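Local structure of 4-alpha-glucanotransferase (Corynebacterium glutamicum, 5B68) at residues R177-Y185 against G212-M221; A575-L583 against A659-Y670. The protein is an amylomaltase, or disproportionating enzyme, of the 4-alpha-glucanotransferase family, with a TIM-barrel domain and an N-terminal beta-sandwich domain. All coordinates share one frame; numbering follows the deposited sequence.

Contact 1 of 2, residues R177-Y185 against G212-M221. With SO4 (sulfate ion), chain H.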
loop_
_atom_site.group_PDB
_atom_site.type_symbol
_atom_site.label_atom_id
_atom_site.label_comp_id
_atom_site.label_asym_id
_atom_site.label_seq_id
_atom_site.Cartn_x
_atom_site.Cartn_y
_atom_site.Cartn_z
ATOM N N ARG A 177 -12.812 -15.448 -9.980
ATOM C CA ARG A 177 -11.542 -16.119 -10.150
ATOM C C ARG A 177 -10.842 -16.328 -8.820
ATOM O O ARG A 177 -11.220 -15.766 -7.816
ATOM C CB ARG A 177 -10.596 -15.328 -11.042
ATOM C CG ARG A 177 -11.178 -14.889 -12.350
ATOM C CD ARG A 177 -11.616 -16.036 -13.239
ATOM N NE ARG A 177 -12.247 -15.475 -14.411
ATOM C CZ ARG A 177 -11.592 -15.072 -15.478
ATOM N NH1 ARG A 177 -10.289 -15.225 -15.542
ATOM N NH2 ARG A 177 -12.243 -14.528 -16.479
ATOM N N SER A 178 -9.810 -17.151 -8.853
ATOM C CA SER A 178 -8.966 -17.366 -7.668
ATOM C C SER A 178 -7.577 -16.913 -7.961
ATOM O O SER A 178 -7.184 -16.809 -9.130
ATOM C CB SER A 178 -8.908 -18.831 -7.229
ATOM O OG SER A 178 -8.176 -19.611 -8.160
ATOM N N GLY A 179 -6.807 -16.748 -6.902
ATOM C CA GLY A 179 -5.377 -16.477 -6.989
ATOM C C GLY A 179 -4.669 -16.961 -5.768
ATOM O O GLY A 179 -5.283 -17.640 -4.971
ATOM N N VAL A 180 -3.368 -16.653 -5.674
ATOM C CA VAL A 180 -2.500 -17.112 -4.663
ATOM C C VAL A 180 -1.786 -15.880 -4.104
ATOM O O VAL A 180 -1.439 -14.949 -4.867
ATOM C CB VAL A 180 -1.409 -18.075 -5.231
ATOM C CG1 VAL A 180 -0.357 -18.413 -4.172
ATOM C CG2 VAL A 180 -2.032 -19.370 -5.824
ATOM N N MET A 181 -1.605 -15.843 -2.804
ATOM C CA MET A 181 -0.739 -14.835 -2.154
ATOM C C MET A 181 0.557 -15.447 -1.668
ATOM O O MET A 181 0.566 -16.515 -1.012
ATOM C CB MET A 181 -1.424 -14.153 -0.971
ATOM C CG MET A 181 -0.573 -13.087 -0.229
ATOM S SD MET A 181 0.608 -13.695 0.983
ATOM C CE MET A 181 -0.508 -13.832 2.382
ATOM N N ALA A 182 1.672 -14.789 -1.971
ATOM C CA ALA A 182 2.963 -15.241 -1.506
ATOM C C ALA A 182 3.770 -14.059 -0.951
ATOM O O ALA A 182 3.732 -12.965 -1.519
ATOM C CB ALA A 182 3.766 -15.878 -2.597
ATOM N N GLN A 183 4.471 -14.311 0.151
ATOM C CA GLN A 183 5.479 -13.376 0.646
ATOM C C GLN A 183 6.759 -13.673 -0.106
ATOM O O GLN A 183 7.551 -14.574 0.250
ATOM C CB GLN A 183 5.636 -13.492 2.152
ATOM C CG GLN A 183 4.376 -13.189 2.881
ATOM C CD GLN A 183 4.032 -11.704 2.884
ATOM O OE1 GLN A 183 4.798 -10.924 3.434
ATOM N NE2 GLN A 183 2.891 -11.317 2.321
ATOM N N ILE A 184 6.971 -12.992 -1.232
ATOM C CA ILE A 184 7.960 -13.462 -2.198
ATOM C C ILE A 184 9.411 -13.549 -1.686
ATOM O O ILE A 184 10.162 -14.418 -2.133
ATOM C CB ILE A 184 7.853 -12.687 -3.577
ATOM C CG1 ILE A 184 8.625 -13.380 -4.689
ATOM C CG2 ILE A 184 8.332 -11.266 -3.391
ATOM C CD1 ILE A 184 8.072 -14.751 -4.980
ATOM N N TYR A 185 9.789 -12.652 -0.787
ATOM C CA TYR A 185 11.156 -12.677 -0.159
ATOM C C TYR A 185 11.376 -14.053 0.550
ATOM O O TYR A 185 12.493 -14.514 0.699
ATOM C CB TYR A 185 11.297 -11.527 0.893
ATOM C CG TYR A 185 10.199 -11.439 1.888
ATOM C CD1 TYR A 185 10.218 -12.253 3.038
ATOM C CD2 TYR A 185 9.090 -10.635 1.688
ATOM C CE1 TYR A 185 9.198 -12.236 3.923
ATOM C CE2 TYR A 185 8.029 -10.611 2.589
ATOM C CZ TYR A 185 8.105 -11.445 3.701
ATOM O OH TYR A 185 7.101 -11.492 4.601
ATOM N N GLY A 212 -4.676 -22.982 -12.117
ATOM C CA GLY A 212 -5.868 -22.181 -12.147
ATOM C C GLY A 212 -5.793 -20.763 -11.593
ATOM O O GLY A 212 -6.730 -20.066 -11.687
ATOM N N ALA A 213 -4.702 -20.395 -10.921
ATOM C CA ALA A 213 -4.602 -19.082 -10.341
ATOM C C ALA A 213 -4.613 -18.020 -11.423
ATOM O O ALA A 213 -3.875 -18.153 -12.399
ATOM C CB ALA A 213 -3.311 -18.991 -9.528
ATOM N N ASP A 214 -5.379 -16.945 -11.216
ATOM C CA ASP A 214 -5.415 -15.797 -12.142
ATOM C C ASP A 214 -4.611 -14.568 -11.636
ATOM O O ASP A 214 -4.385 -13.629 -12.443
ATOM C CB ASP A 214 -6.842 -15.403 -12.483
ATOM C CG ASP A 214 -7.371 -16.169 -13.704
ATOM O OD1 ASP A 214 -6.622 -16.232 -14.692
ATOM O OD2 ASP A 214 -8.479 -16.776 -13.618
ATOM N N PHE A 215 -4.157 -14.605 -10.393
ATOM C CA PHE A 215 -3.265 -13.585 -9.903
ATOM C C PHE A 215 -2.307 -14.144 -8.876
ATOM O O PHE A 215 -2.568 -15.160 -8.291
ATOM C CB PHE A 215 -4.045 -12.409 -9.331
ATOM C CG PHE A 215 -4.867 -12.743 -8.141
ATOM C CD1 PHE A 215 -4.331 -12.665 -6.889
ATOM C CD2 PHE A 215 -6.180 -13.102 -8.269
ATOM C CE1 PHE A 215 -5.074 -12.965 -5.787
ATOM C CE2 PHE A 215 -6.934 -13.401 -7.167
ATOM C CZ PHE A 215 -6.386 -13.329 -5.929
ATOM N N LEU A 216 -1.196 -13.451 -8.691
ATOM C CA LEU A 216 -0.279 -13.718 -7.614
ATOM C C LEU A 216 -0.102 -12.414 -6.809
ATOM O O LEU A 216 0.532 -11.470 -7.256
ATOM C CB LEU A 216 1.069 -14.197 -8.139
ATOM C CG LEU A 216 2.094 -14.495 -7.079
ATOM C CD1 LEU A 216 1.698 -15.707 -6.245
ATOM C CD2 LEU A 216 3.425 -14.696 -7.752
ATOM N N LEU A 217 -0.742 -12.389 -5.650
ATOM C CA LEU A 217 -0.666 -11.235 -4.721
ATOM C C LEU A 217 0.576 -11.398 -3.937
ATOM O O LEU A 217 0.823 -12.463 -3.339
ATOM C CB LEU A 217 -1.908 -11.186 -3.810
ATOM C CG LEU A 217 -1.963 -10.280 -2.609
ATOM C CD1 LEU A 217 -1.838 -8.815 -3.048
ATOM C CD2 LEU A 217 -3.257 -10.375 -1.852
ATOM N N ILE A 218 1.341 -10.325 -3.852
ATOM C CA ILE A 218 2.561 -10.286 -3.114
ATOM C C ILE A 218 2.627 -9.155 -2.072
ATOM O O ILE A 218 1.747 -8.301 -1.952
ATOM C CB ILE A 218 3.799 -10.278 -4.037
ATOM C CG1 ILE A 218 3.808 -8.998 -4.905
ATOM C CG2 ILE A 218 3.812 -11.535 -4.902
ATOM C CD1 ILE A 218 5.066 -8.783 -5.681
ATOM N N ASN A 219 3.649 -9.235 -1.243
ATOM C CA ASN A 219 3.975 -8.150 -0.326
ATOM C C ASN A 219 4.388 -6.905 -1.067
ATOM O O ASN A 219 4.800 -6.982 -2.211
ATOM C CB ASN A 219 5.130 -8.554 0.605
ATOM C CG ASN A 219 6.353 -9.027 -0.175
ATOM O OD1 ASN A 219 7.359 -8.276 -0.401
ATOM N ND2 ASN A 219 6.293 -10.216 -0.639
ATOM N N PRO A 220 4.340 -5.736 -0.354
ATOM C CA PRO A 220 4.875 -4.524 -0.932
ATOM C C PRO A 220 6.337 -4.745 -1.308
ATOM O O PRO A 220 7.095 -5.451 -0.600
ATOM C CB PRO A 220 4.759 -3.496 0.234
ATOM C CG PRO A 220 3.677 -4.020 1.149
ATOM C CD PRO A 220 3.796 -5.509 0.995
ATOM N N MET A 221 6.724 -4.112 -2.392
ATOM C CA MET A 221 8.097 -4.227 -2.920
ATOM C C MET A 221 8.856 -2.876 -2.993
ATOM O O MET A 221 9.823 -2.691 -3.768
ATOM C CB MET A 221 7.984 -4.790 -4.316
ATOM C CG MET A 221 7.198 -6.109 -4.411
ATOM S SD MET A 221 8.195 -7.455 -3.745
ATOM C CE MET A 221 9.227 -7.735 -5.183
HETATM S S SO4 H . -9.826 -13.793 -19.408
HETATM O O1 SO4 H . -10.773 -13.870 -20.549
HETATM O O2 SO4 H . -8.556 -13.082 -19.754
HETATM O O3 SO4 H . -10.517 -13.069 -18.323
HETATM O O4 SO4 H . -9.490 -15.175 -18.993
HETATM O O HOH W 1 -9.014 -18.324 -11.437
#
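The beta-alpha-beta unit of strand 177-182, helix 198-209 and strand 215-218 belongs to the TIM barrel, and its two strands run side by side and parallel, Val180 beside Leu216 and Met181 beside Leu217. Val180 grips the second strand through both of its backbone polar atoms: Val180 N reaches Phe215 O at 3.1 Å, and Leu217 N reaches Val180 O at 2.8 Å. The chain then bonds on from Ala182 N to Leu217 O. Val180 and Leu216 turn to the side covered by helix 198-209, with Val180 CG1 4.0 Å from Leu216 CD1. Compact branched chains suit this layer under the helix, while Met181 and Leu217 face the barrel interior, Met181 CG 3.9 Å from Leu217 CG. Gly179 has no side chain, which lets the Phe215 ring lie flat against its backbone in a CH-pi contact, the ring centroid 3.5 Å from Gly179 CA. The ring gets there with CG tucked between its backbone N and carbonyl carbon (chi1 64°).

Near the N-terminal ends of the strands Arg177 and Asp214 form a salt bridge. Arg177 NH1 keeps Asp214 OD2 in its own guanidinium plane at 3.1 Å, yet meets the carboxylate from above, 68° out of its plane. Asp214 OD1 is taken by Ser380 N, and Arg177 NH2 donates to O3 of a sulfate ion that Lys171 also binds. At the far end, beside Asn219, Tyr185 OH donates to a lone pair of Gln183 OE1 in the carbonyl plane, 2.6 Å away.

Contact 2 of 2, residues A575-L583 against A659-Y670. With SO4 (sulfate ion), chain E.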
loop_
_atom_site.group_PDB
_atom_site.type_symbol
_atom_site.label_atom_id
_atom_site.label_comp_id
_atom_site.label_asym_id
_atom_site.label_seq_id
_atom_site.Cartn_x
_atom_site.Cartn_y
_atom_site.Cartn_z
ATOM N N ALA A 575 -0.674 -20.088 21.118
ATOM C CA ALA A 575 0.640 -20.542 21.572
ATOM C C ALA A 575 1.739 -19.519 21.269
ATOM O O ALA A 575 2.619 -19.308 22.092
ATOM C CB ALA A 575 1.002 -21.900 20.960
ATOM N N LEU A 576 1.663 -18.868 20.109
ATOM C CA LEU A 576 2.680 -17.907 19.680
ATOM C C LEU A 576 2.581 -16.622 20.517
ATOM O O LEU A 576 3.589 -16.146 21.004
ATOM C CB LEU A 576 2.551 -17.566 18.172
ATOM C CG LEU A 576 3.665 -16.649 17.652
ATOM C CD1 LEU A 576 5.050 -17.237 17.925
ATOM C CD2 LEU A 576 3.508 -16.324 16.161
ATOM N N ARG A 577 1.373 -16.093 20.717
ATOM C CA ARG A 577 1.212 -14.880 21.532
ATOM C C ARG A 577 1.645 -15.134 22.999
ATOM O O ARG A 577 2.306 -14.288 23.609
ATOM C CB ARG A 577 -0.211 -14.316 21.442
ATOM C CG ARG A 577 -0.521 -13.558 20.130
ATOM C CD ARG A 577 -1.739 -12.625 20.246
ATOM N NE ARG A 577 -2.980 -13.383 20.490
ATOM C CZ ARG A 577 -4.124 -12.891 20.988
ATOM N NH1 ARG A 577 -4.250 -11.601 21.310
ATOM N NH2 ARG A 577 -5.160 -13.711 21.166
ATOM N N GLU A 578 1.333 -16.319 23.521
ATOM C CA GLU A 578 1.736 -16.709 24.875
ATOM C C GLU A 578 3.237 -16.802 25.084
ATOM O O GLU A 578 3.757 -16.299 26.080
ATOM C CB GLU A 578 1.062 -18.044 25.270
ATOM C CG GLU A 578 1.355 -18.534 26.689
ATOM C CD GLU A 578 1.202 -17.463 27.791
ATOM O OE1 GLU A 578 1.774 -17.669 28.887
ATOM O OE2 GLU A 578 0.506 -16.432 27.590
ATOM N N ARG A 579 3.954 -17.413 24.144
ATOM C CA ARG A 579 5.377 -17.567 24.313
ATOM C C ARG A 579 6.123 -16.266 24.100
ATOM O O ARG A 579 7.219 -16.120 24.607
ATOM C CB ARG A 579 5.965 -18.717 23.489
ATOM C CG ARG A 579 6.058 -18.547 21.986
ATOM C CD ARG A 579 6.566 -19.865 21.439
ATOM N NE ARG A 579 6.610 -19.976 19.987
ATOM C CZ ARG A 579 5.738 -20.659 19.223
ATOM N NH1 ARG A 579 4.674 -21.317 19.718
ATOM N NH2 ARG A 579 5.940 -20.680 17.910
ATOM N N LEU A 580 5.530 -15.310 23.392
ATOM C CA LEU A 580 6.167 -14.017 23.279
ATOM C C LEU A 580 5.736 -13.107 24.429
ATOM O O LEU A 580 6.267 -12.009 24.543
ATOM C CB LEU A 580 5.887 -13.385 21.919
ATOM C CG LEU A 580 6.280 -14.233 20.709
ATOM C CD1 LEU A 580 5.801 -13.525 19.433
ATOM C CD2 LEU A 580 7.765 -14.608 20.636
ATOM N N GLY A 581 4.817 -13.559 25.290
ATOM C CA GLY A 581 4.357 -12.766 26.440
ATOM C C GLY A 581 3.432 -11.618 26.053
ATOM O O GLY A 581 3.344 -10.611 26.755
ATOM N N VAL A 582 2.737 -11.810 24.936
ATOM C CA VAL A 582 1.880 -10.828 24.278
ATOM C C VAL A 582 0.411 -11.250 24.360
ATOM O O VAL A 582 -0.492 -10.545 23.900
ATOM C CB VAL A 582 2.393 -10.685 22.824
ATOM C CG1 VAL A 582 1.337 -10.214 21.832
ATOM C CG2 VAL A 582 3.637 -9.794 22.837
ATOM N N LEU A 583 0.175 -12.419 24.934
ATOM C CA LEU A 583 -1.133 -12.800 25.424
ATOM C C LEU A 583 -1.055 -12.344 26.885
ATOM O O LEU A 583 -0.012 -12.559 27.543
ATOM C CB LEU A 583 -1.291 -14.330 25.336
ATOM C CG LEU A 583 -2.596 -15.016 24.946
ATOM C CD1 LEU A 583 -2.682 -16.354 25.669
ATOM C CD2 LEU A 583 -3.805 -14.159 25.244
ATOM N N ALA A 659 3.901 -18.362 11.579
ATOM C CA ALA A 659 3.469 -16.988 11.263
ATOM C C ALA A 659 4.608 -16.194 10.675
ATOM O O ALA A 659 5.790 -16.384 11.038
ATOM C CB ALA A 659 2.890 -16.265 12.464
ATOM N N GLN A 660 4.269 -15.390 9.664
ATOM C CA GLN A 660 5.271 -14.528 9.043
ATOM C C GLN A 660 5.456 -13.263 9.908
ATOM O O GLN A 660 6.582 -12.736 10.004
ATOM C CB GLN A 660 4.802 -14.091 7.650
ATOM C CG GLN A 660 5.875 -13.344 6.824
ATOM C CD GLN A 660 7.152 -14.098 6.599
ATOM O OE1 GLN A 660 8.181 -13.796 7.215
ATOM N NE2 GLN A 660 7.138 -15.097 5.670
ATOM N N ASN A 661 4.345 -12.769 10.410
ATOM C CA ASN A 661 4.317 -11.562 11.257
ATOM C C ASN A 661 3.398 -11.810 12.435
ATOM O O ASN A 661 2.285 -12.349 12.242
ATOM C CB ASN A 661 3.758 -10.382 10.445
ATOM C CG ASN A 661 3.768 -9.036 11.234
ATOM O OD1 ASN A 661 4.746 -8.704 11.882
ATOM N ND2 ASN A 661 2.689 -8.280 11.139
ATOM N N GLN A 662 3.826 -11.411 13.642
ATOM C CA GLN A 662 2.911 -11.366 14.806
ATOM C C GLN A 662 2.668 -9.879 15.089
ATOM O O GLN A 662 3.596 -9.220 15.560
ATOM C CB GLN A 662 3.515 -12.088 16.028
ATOM C CG GLN A 662 2.638 -11.983 17.255
ATOM C CD GLN A 662 1.249 -12.529 17.003
ATOM O OE1 GLN A 662 0.250 -11.803 17.023
ATOM N NE2 GLN A 662 1.188 -13.816 16.693
ATOM N N PRO A 663 1.477 -9.326 14.726
ATOM C CA PRO A 663 1.282 -7.869 14.913
ATOM C C PRO A 663 1.519 -7.426 16.353
ATOM O O PRO A 663 1.309 -8.232 17.289
ATOM C CB PRO A 663 -0.186 -7.635 14.468
ATOM C CG PRO A 663 -0.364 -8.658 13.386
ATOM C CD PRO A 663 0.387 -9.882 13.877
ATOM N N GLY A 664 2.067 -6.219 16.509
ATOM C CA GLY A 664 2.406 -5.713 17.833
ATOM C C GLY A 664 3.460 -6.516 18.603
ATOM O O GLY A 664 3.467 -6.513 19.853
ATOM N N THR A 665 4.317 -7.241 17.886
ATOM C CA THR A 665 5.584 -7.700 18.429
ATOM C C THR A 665 6.639 -6.988 17.645
ATOM O O THR A 665 6.376 -6.511 16.541
ATOM C CB THR A 665 5.845 -9.199 18.234
ATOM O OG1 THR A 665 5.748 -9.531 16.848
ATOM C CG2 THR A 665 4.855 -10.037 19.038
ATOM N N THR A 666 7.838 -6.906 18.211
ATOM C CA THR A 666 8.950 -6.221 17.594
ATOM C C THR A 666 10.010 -7.229 17.224
ATOM O O THR A 666 9.970 -8.391 17.626
ATOM C CB THR A 666 9.562 -5.194 18.608
ATOM O OG1 THR A 666 9.493 -5.771 19.928
ATOM C CG2 THR A 666 8.766 -3.928 18.613
ATOM N N ARG A 667 10.990 -6.786 16.466
ATOM C CA ARG A 667 11.927 -7.677 15.836
ATOM C C ARG A 667 12.818 -8.472 16.803
ATOM O O ARG A 667 13.328 -9.521 16.448
ATOM C CB ARG A 667 12.751 -6.942 14.797
ATOM C CG ARG A 667 13.819 -5.986 15.365
ATOM C CD ARG A 667 14.361 -5.050 14.287
ATOM N NE ARG A 667 15.190 -4.006 14.864
ATOM C CZ ARG A 667 14.763 -2.843 15.343
ATOM N NH1 ARG A 667 13.470 -2.506 15.376
ATOM N NH2 ARG A 667 15.670 -1.996 15.867
ATOM N N ASP A 668 13.021 -7.967 18.011
ATOM C CA ASP A 668 13.736 -8.740 19.045
ATOM C C ASP A 668 12.829 -9.811 19.705
ATOM O O ASP A 668 13.304 -10.642 20.453
ATOM C CB ASP A 668 14.274 -7.809 20.152
ATOM C CG ASP A 668 13.170 -6.955 20.780
ATOM O OD1 ASP A 668 12.008 -6.911 20.237
ATOM O OD2 ASP A 668 13.481 -6.297 21.792
ATOM N N MET A 669 11.537 -9.764 19.466
ATOM C CA MET A 669 10.626 -10.757 20.011
ATOM C C MET A 669 10.408 -11.992 19.085
ATOM O O MET A 669 10.333 -13.116 19.540
ATOM C CB MET A 669 9.315 -10.060 20.339
ATOM C CG MET A 669 9.470 -8.838 21.264
ATOM S SD MET A 669 7.919 -7.965 21.413
ATOM C CE MET A 669 7.043 -9.184 22.399
ATOM N N TYR A 670 10.312 -11.761 17.784
ATOM C CA TYR A 670 9.982 -12.817 16.805
ATOM C C TYR A 670 10.554 -12.342 15.488
ATOM O O TYR A 670 10.502 -11.123 15.226
ATOM C CB TYR A 670 8.470 -12.945 16.698
ATOM C CG TYR A 670 8.019 -14.083 15.790
ATOM C CD1 TYR A 670 8.017 -15.378 16.243
ATOM C CD2 TYR A 670 7.564 -13.832 14.497
ATOM C CE1 TYR A 670 7.574 -16.439 15.428
ATOM C CE2 TYR A 670 7.121 -14.870 13.669
ATOM C CZ TYR A 670 7.137 -16.188 14.145
ATOM O OH TYR A 670 6.729 -17.264 13.319
HETATM S S SO4 E . 2.768 -4.654 13.054
HETATM O O1 SO4 E . 3.263 -5.416 11.874
HETATM O O2 SO4 E . 2.822 -3.233 12.667
HETATM O O3 SO4 E . 1.368 -5.046 13.337
HETATM O O4 SO4 E . 3.537 -4.969 14.265
#
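Leu576 sets both its methyls against the Tyr670 ring. The two side chains cross at about a right angle; Leu576 CD1 is 3.6 Å from Tyr670 CE1, and CD2 lies over one face of the ring, toward its rim, touching Ala659 CB. Its CG, anti to the backbone N (chi1 -175°), carries the methyls from the end of helix 572-579, in the excursion after barrel strand 553-556, to the loop after helix 650-654. One turn on, Leu580 CD1 lies 3.6 Å from Thr665 CG2 and packs on Tyr670 CB, and its CD2 approaches the carbonyl of Met669. Gly581, with positive phi, ends the helix in a Schellman motif; beyond it Val582 CG2 presses to 3.5 Å from Met669 CE, a tight fit at the methionine tip, which the last torsion (chi3 71°) brings there. Gln662 runs across the aliphatic part of Arg577, OE1 3.7 Å from Arg577 CG, and its NE2 touches Leu576 CD2.

Tyr670 OH donates to Ala659 O at 2.6 Å, tying down the ring. In a type II turn Gln662 O accepts from Thr665 N and OG1; Gly664, readily at positive phi, donates its N-H to a sulfate ion, as does Asn661 ND2. With no hydrogen bond crossing, attachment rests on van der Waals packing, mostly apolar but including the Gln662 amide and Met669 carbonyl; bonds inside the loop probably help keep its shape.

Overall arrangement
Contact 1 lies in the barrel sheet, its centre about 15 Å from the centre of the chain; contact 2 lies further out, at about 23 Å, and the two contact centres are about 25 Å apart. Strand 645-649 connects them: it pairs with strand 177-182 on the edge not taken by strand 215-218, and the chain continues through helix 650-654 into loop 659-670. There Tyr185 OH lies 3.1 Å from Gln660 CG, a packing contact. This meeting is at the C-terminal ends of the strands, where TIM barrels carry their active sites, so it probably lies near that region. The sulfate ions, probably from the crystallisation liquor, do not by themselves mark a functional pocket.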